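Local coordinates for protein endo-pectate lyase (Erwinia chrysanthemi, PDB 3B90) that probably cleaves polygalacturonate and methylated pectins by calcium-dependent elimination, acting within the chain, through the catalytic domain described here, at residues Ala93-Asp98 with Gly127-Leu132; Ala7-Arg12 with Pro34-Lys39. All blocks are in the same frame, centred on the assembly; numbering follows the deposited sequence.

Interaction 1: Ala93-Asp98 with Gly127-Leu132; sequences AHNAKD and GEHGKL. With CA (calcium ion), chain C.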
# COMPACT_ATOMS: atom_id res chain seq x y z
N ALA A 93 -2.03 8.32 5.65
CA ALA A 93 -2.01 8.42 4.20
C ALA A 93 -3.32 9.01 3.70
O ALA A 93 -4.36 8.35 3.74
CB ALA A 93 -1.76 7.06 3.58
N HIS A 94 -3.27 10.26 3.26
CA HIS A 94 -4.44 10.96 2.75
C HIS A 94 -4.52 10.93 1.23
O HIS A 94 -3.51 10.95 0.54
CB HIS A 94 -4.44 12.41 3.23
CG HIS A 94 -5.60 13.22 2.74
ND1 HIS A 94 -6.73 13.42 3.49
CD2 HIS A 94 -5.80 13.89 1.58
CE1 HIS A 94 -7.58 14.18 2.82
NE2 HIS A 94 -7.04 14.48 1.65
N ASN A 95 -5.75 10.91 0.72
CA ASN A 95 -6.01 10.92 -0.71
C ASN A 95 -7.42 11.49 -0.87
O ASN A 95 -8.21 11.48 0.09
CB ASN A 95 -5.93 9.50 -1.28
CG ASN A 95 -5.57 9.47 -2.76
OD1 ASN A 95 -5.42 10.51 -3.40
ND2 ASN A 95 -5.42 8.27 -3.31
N ALA A 96 -7.75 12.03 -2.04
CA ALA A 96 -9.07 12.61 -2.23
C ALA A 96 -9.60 12.64 -3.66
O ALA A 96 -8.83 12.64 -4.62
CB ALA A 96 -9.10 14.01 -1.64
N LYS A 97 -10.92 12.66 -3.77
CA LYS A 97 -11.60 12.76 -5.06
C LYS A 97 -11.28 14.19 -5.48
O LYS A 97 -11.38 15.10 -4.66
CB LYS A 97 -13.12 12.60 -4.86
CG LYS A 97 -13.70 13.60 -3.86
CD LYS A 97 -15.15 13.32 -3.51
CE LYS A 97 -15.66 14.31 -2.47
NZ LYS A 97 -16.96 13.88 -1.89
N ASP A 98 -10.87 14.39 -6.72
CA ASP A 98 -10.51 15.73 -7.19
C ASP A 98 -9.15 16.21 -6.66
O ASP A 98 -8.84 17.40 -6.73
CB ASP A 98 -11.59 16.76 -6.84
CG ASP A 98 -12.51 17.05 -8.00
OD1 ASP A 98 -12.36 18.14 -8.60
OD2 ASP A 98 -13.37 16.20 -8.31
N GLY A 127 -9.44 10.77 3.95
CA GLY A 127 -9.92 11.19 2.65
C GLY A 127 -10.58 10.06 1.87
O GLY A 127 -11.15 9.13 2.47
N GLU A 128 -10.51 10.13 0.55
CA GLU A 128 -11.10 9.12 -0.33
C GLU A 128 -10.01 8.21 -0.89
O GLU A 128 -9.04 8.70 -1.45
CB GLU A 128 -11.86 9.79 -1.48
CG GLU A 128 -13.13 10.54 -1.07
CD GLU A 128 -12.85 11.89 -0.44
OE1 GLU A 128 -12.25 12.75 -1.12
OE2 GLU A 128 -13.22 12.09 0.73
N HIS A 129 -10.20 6.89 -0.78
CA HIS A 129 -9.21 5.93 -1.27
C HIS A 129 -9.73 4.82 -2.16
O HIS A 129 -10.92 4.51 -2.19
CB HIS A 129 -8.46 5.28 -0.10
CG HIS A 129 -7.47 6.18 0.57
ND1 HIS A 129 -6.13 6.19 0.23
CD2 HIS A 129 -7.60 7.04 1.60
CE1 HIS A 129 -5.49 7.03 1.03
NE2 HIS A 129 -6.36 7.55 1.87
N GLY A 130 -8.79 4.18 -2.86
CA GLY A 130 -9.10 3.07 -3.74
C GLY A 130 -8.93 1.78 -2.97
O GLY A 130 -9.91 1.22 -2.47
N LYS A 131 -7.69 1.32 -2.84
CA LYS A 131 -7.38 0.08 -2.11
C LYS A 131 -6.19 0.29 -1.21
O LYS A 131 -5.24 0.99 -1.58
CB LYS A 131 -7.00 -1.06 -3.06
CG LYS A 131 -8.07 -1.57 -3.98
CD LYS A 131 -7.58 -2.84 -4.65
CE LYS A 131 -8.46 -3.23 -5.81
NZ LYS A 131 -8.38 -2.22 -6.89
N LEU A 132 -6.21 -0.34 -0.04
CA LEU A 132 -5.09 -0.24 0.88
C LEU A 132 -3.89 -1.03 0.33
O LEU A 132 -2.78 -0.52 0.30
CB LEU A 132 -5.47 -0.77 2.26
CG LEU A 132 -4.35 -0.96 3.30
CD1 LEU A 132 -3.62 0.35 3.52
CD2 LEU A 132 -4.94 -1.47 4.61
CA CA C . -4.39 11.73 -4.94
O HOH W 1 -5.68 5.63 -2.48
O HOH W 2 -4.18 9.58 -6.28
O HOH W 3 -6.44 12.09 -5.72
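Asn95 O takes the N-H of Glu128 at 2.7 Å and also lies 3.1 Å from Gly127 CA, a CA-H...O contact. Glu128 N sits above the carbonyl plane of Asn95, 43° out of it. Gly127, with no side chain, lets the backbones come this close. Glu128 then reaches back to residues 93-98. Its side chain bends about CB-CG (chi2 77°), which brings Glu128 OE1 to 3.0 Å from Lys97 N. That bond is nearly straight and uses the anti lone pair of OE1. The aliphatic part of Lys97 passes the same oxygen, with Lys97 CG 3.2 Å from Glu128 OE1. Asn95 CB lies over one face of the His129 ring, 3.6 Å from its centroid. His129 NE2 makes a weak bond to Ala93 O at the ring edge. Water 1 joins His129 ND1 to Asn95 ND2. Asn95 OD1 binds the calcium ion at 2.2 Å. Waters 2 and 3, Asp73 OD1 and the backbone O of Ile74 and Tyr100 complete the site. The water held at Asn95 ND2 probably helps orient the amide whose OD1 binds the metal, which is consistent with a second-shell role for His129.

Interaction 2: Ala7-Arg12 with Pro34-Lys39; sequences ATFENR and PLIILK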
# COMPACT_ATOMS: atom_id res chain seq x y z
N ALA A 7 16.45 10.46 -3.11
CA ALA A 7 17.28 9.78 -2.12
C ALA A 7 17.10 8.26 -2.09
O ALA A 7 16.00 7.75 -2.27
CB ALA A 7 17.02 10.36 -0.74
N THR A 8 18.21 7.56 -1.89
CA THR A 8 18.22 6.10 -1.79
C THR A 8 18.90 5.75 -0.47
O THR A 8 20.04 6.15 -0.25
CB THR A 8 19.02 5.43 -2.96
OG1 THR A 8 18.33 5.59 -4.20
CG2 THR A 8 19.22 3.94 -2.70
N PHE A 9 18.19 5.07 0.43
CA PHE A 9 18.78 4.67 1.71
C PHE A 9 19.05 3.17 1.65
O PHE A 9 18.22 2.42 1.15
CB PHE A 9 17.85 5.01 2.90
CG PHE A 9 17.48 6.47 2.98
CD1 PHE A 9 16.16 6.85 3.19
CD2 PHE A 9 18.44 7.46 2.83
CE1 PHE A 9 15.81 8.19 3.22
CE2 PHE A 9 18.10 8.81 2.86
CZ PHE A 9 16.78 9.17 3.06
N GLU A 10 20.20 2.76 2.19
CA GLU A 10 20.61 1.35 2.17
C GLU A 10 21.34 0.93 3.45
O GLU A 10 22.23 1.64 3.94
CB GLU A 10 21.49 1.09 0.94
CG GLU A 10 21.82 -0.37 0.67
CD GLU A 10 22.29 -0.62 -0.76
OE1 GLU A 10 22.17 -1.76 -1.23
OE2 GLU A 10 22.76 0.32 -1.43
N ASN A 11 20.95 -0.23 3.99
CA ASN A 11 21.54 -0.80 5.20
C ASN A 11 21.63 0.16 6.39
O ASN A 11 22.67 0.24 7.07
CB ASN A 11 22.92 -1.38 4.87
CG ASN A 11 22.86 -2.42 3.77
OD1 ASN A 11 21.94 -3.23 3.72
ND2 ASN A 11 23.84 -2.40 2.88
N ARG A 12 20.54 0.88 6.65
CA ARG A 12 20.51 1.83 7.75
C ARG A 12 19.13 2.41 7.98
O ARG A 12 18.24 2.30 7.13
CB ARG A 12 21.47 2.98 7.49
CG ARG A 12 21.10 3.84 6.29
CD ARG A 12 21.89 5.12 6.29
NE ARG A 12 21.65 5.89 5.08
CZ ARG A 12 21.67 7.21 5.01
NH1 ARG A 12 21.92 7.93 6.10
NH2 ARG A 12 21.40 7.82 3.87
N PRO A 34 9.90 7.64 -7.82
CA PRO A 34 9.73 7.54 -6.37
C PRO A 34 10.53 8.65 -5.68
O PRO A 34 11.52 9.13 -6.23
CB PRO A 34 10.30 6.15 -6.07
CG PRO A 34 11.34 5.96 -7.15
CD PRO A 34 10.61 6.48 -8.36
N LEU A 35 10.05 9.09 -4.52
CA LEU A 35 10.72 10.13 -3.73
C LEU A 35 11.90 9.54 -2.99
O LEU A 35 12.96 10.15 -2.89
CB LEU A 35 9.76 10.75 -2.71
CG LEU A 35 8.92 11.98 -3.05
CD1 LEU A 35 9.28 12.52 -4.42
CD2 LEU A 35 7.46 11.62 -2.97
N ILE A 36 11.69 8.35 -2.43
CA ILE A 36 12.72 7.65 -1.67
C ILE A 36 12.75 6.19 -2.11
O ILE A 36 11.71 5.58 -2.38
CB ILE A 36 12.44 7.66 -0.12
CG1 ILE A 36 12.74 9.02 0.51
CG2 ILE A 36 13.27 6.59 0.60
CD1 ILE A 36 11.63 10.02 0.39
N ILE A 37 13.96 5.64 -2.18
CA ILE A 37 14.14 4.25 -2.54
C ILE A 37 14.82 3.62 -1.34
O ILE A 37 15.79 4.16 -0.81
CB ILE A 37 15.04 4.09 -3.77
CG1 ILE A 37 14.48 4.90 -4.94
CG2 ILE A 37 15.14 2.61 -4.14
CD1 ILE A 37 15.35 4.86 -6.19
N LEU A 38 14.26 2.51 -0.88
CA LEU A 38 14.81 1.83 0.28
C LEU A 38 15.40 0.48 -0.10
O LEU A 38 14.88 -0.23 -0.96
CB LEU A 38 13.75 1.66 1.37
CG LEU A 38 13.22 2.96 1.98
CD1 LEU A 38 12.10 2.66 2.94
CD2 LEU A 38 14.34 3.69 2.69
N LYS A 39 16.52 0.16 0.54
CA LYS A 39 17.20 -1.10 0.29
C LYS A 39 17.71 -1.62 1.62
O LYS A 39 18.79 -1.24 2.07
CB LYS A 39 18.35 -0.91 -0.70
CG LYS A 39 17.91 -0.47 -2.08
CD LYS A 39 19.00 -0.70 -3.11
CE LYS A 39 18.55 -0.26 -4.50
NZ LYS A 39 19.64 -0.39 -5.50
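Phe9 lies beside Ile36 and Leu38 on the inward face of two paired parallel strands. Its CB meets Leu38 CD2 at 3.8 Å. With CG beside the backbone N (chi1 -57°), the ring leans back toward the start of the strand. Phe9 CD1 comes next and touches two neighbours, 3.7 Å from Leu38 CD2 and 3.9 Å from Ile36 CG2. The leucine methyl is at the ring edge, near its plane. Phe9 CE1 carries on along Ile36 and is 4.0 Å from Ile36 CG2. The ring also touches Cys3 and Ala41.

The backbones of 7-10 and 36-39 run side by side, 15° apart. Ile37 N bonds to Ala7 O, and Phe9 N to Ile37 O. Lys39 N bonds to Phe9 O, and Asn11 N to Lys39 O. These four bonds tie alternate residues of each segment to the other.

The outward face is more polar. Thr8 OG1 rests against Ile37, 3.6 Å from Ile37 CB. The extended Glu10 chain runs past Lys39, with Glu10 CG 3.8 Å from Lys39 CB. The charged ends do not meet: Glu10 OE1 and Lys39 NZ are 5.1 Å apart, so any attraction is probably modest. Ile37 also touches Asp60, a zinc ligand on the next strand.

Matching strands of successive turns are paired here in parallel, with apolar residues inside and polar ones mostly outside. This is the stacking of a right-handed parallel beta helix.

Both interactions belong to the beta helix of the catalytic domain. Interaction 2 comes first along the chain and pairs strands of successive turns. Interaction 1 joins the end of strand 92-95 and the loop after it to the corner at Gly127 and the short strand 128-129. Their centres are about 25 Å apart, and their nearest atoms about 12 Å, so they do not touch. Strands 7-10 and 36-39 begin a run of parallel pairs through 57-61, 79-81 and 106-110 to 131-135, which segment 127-132 runs into. Strands 128-129 and 131-135 both pair with 158-166. Interaction 2 thus lies near the N-terminal end, next to a zinc site, and interaction 1 contributes to the calcium site.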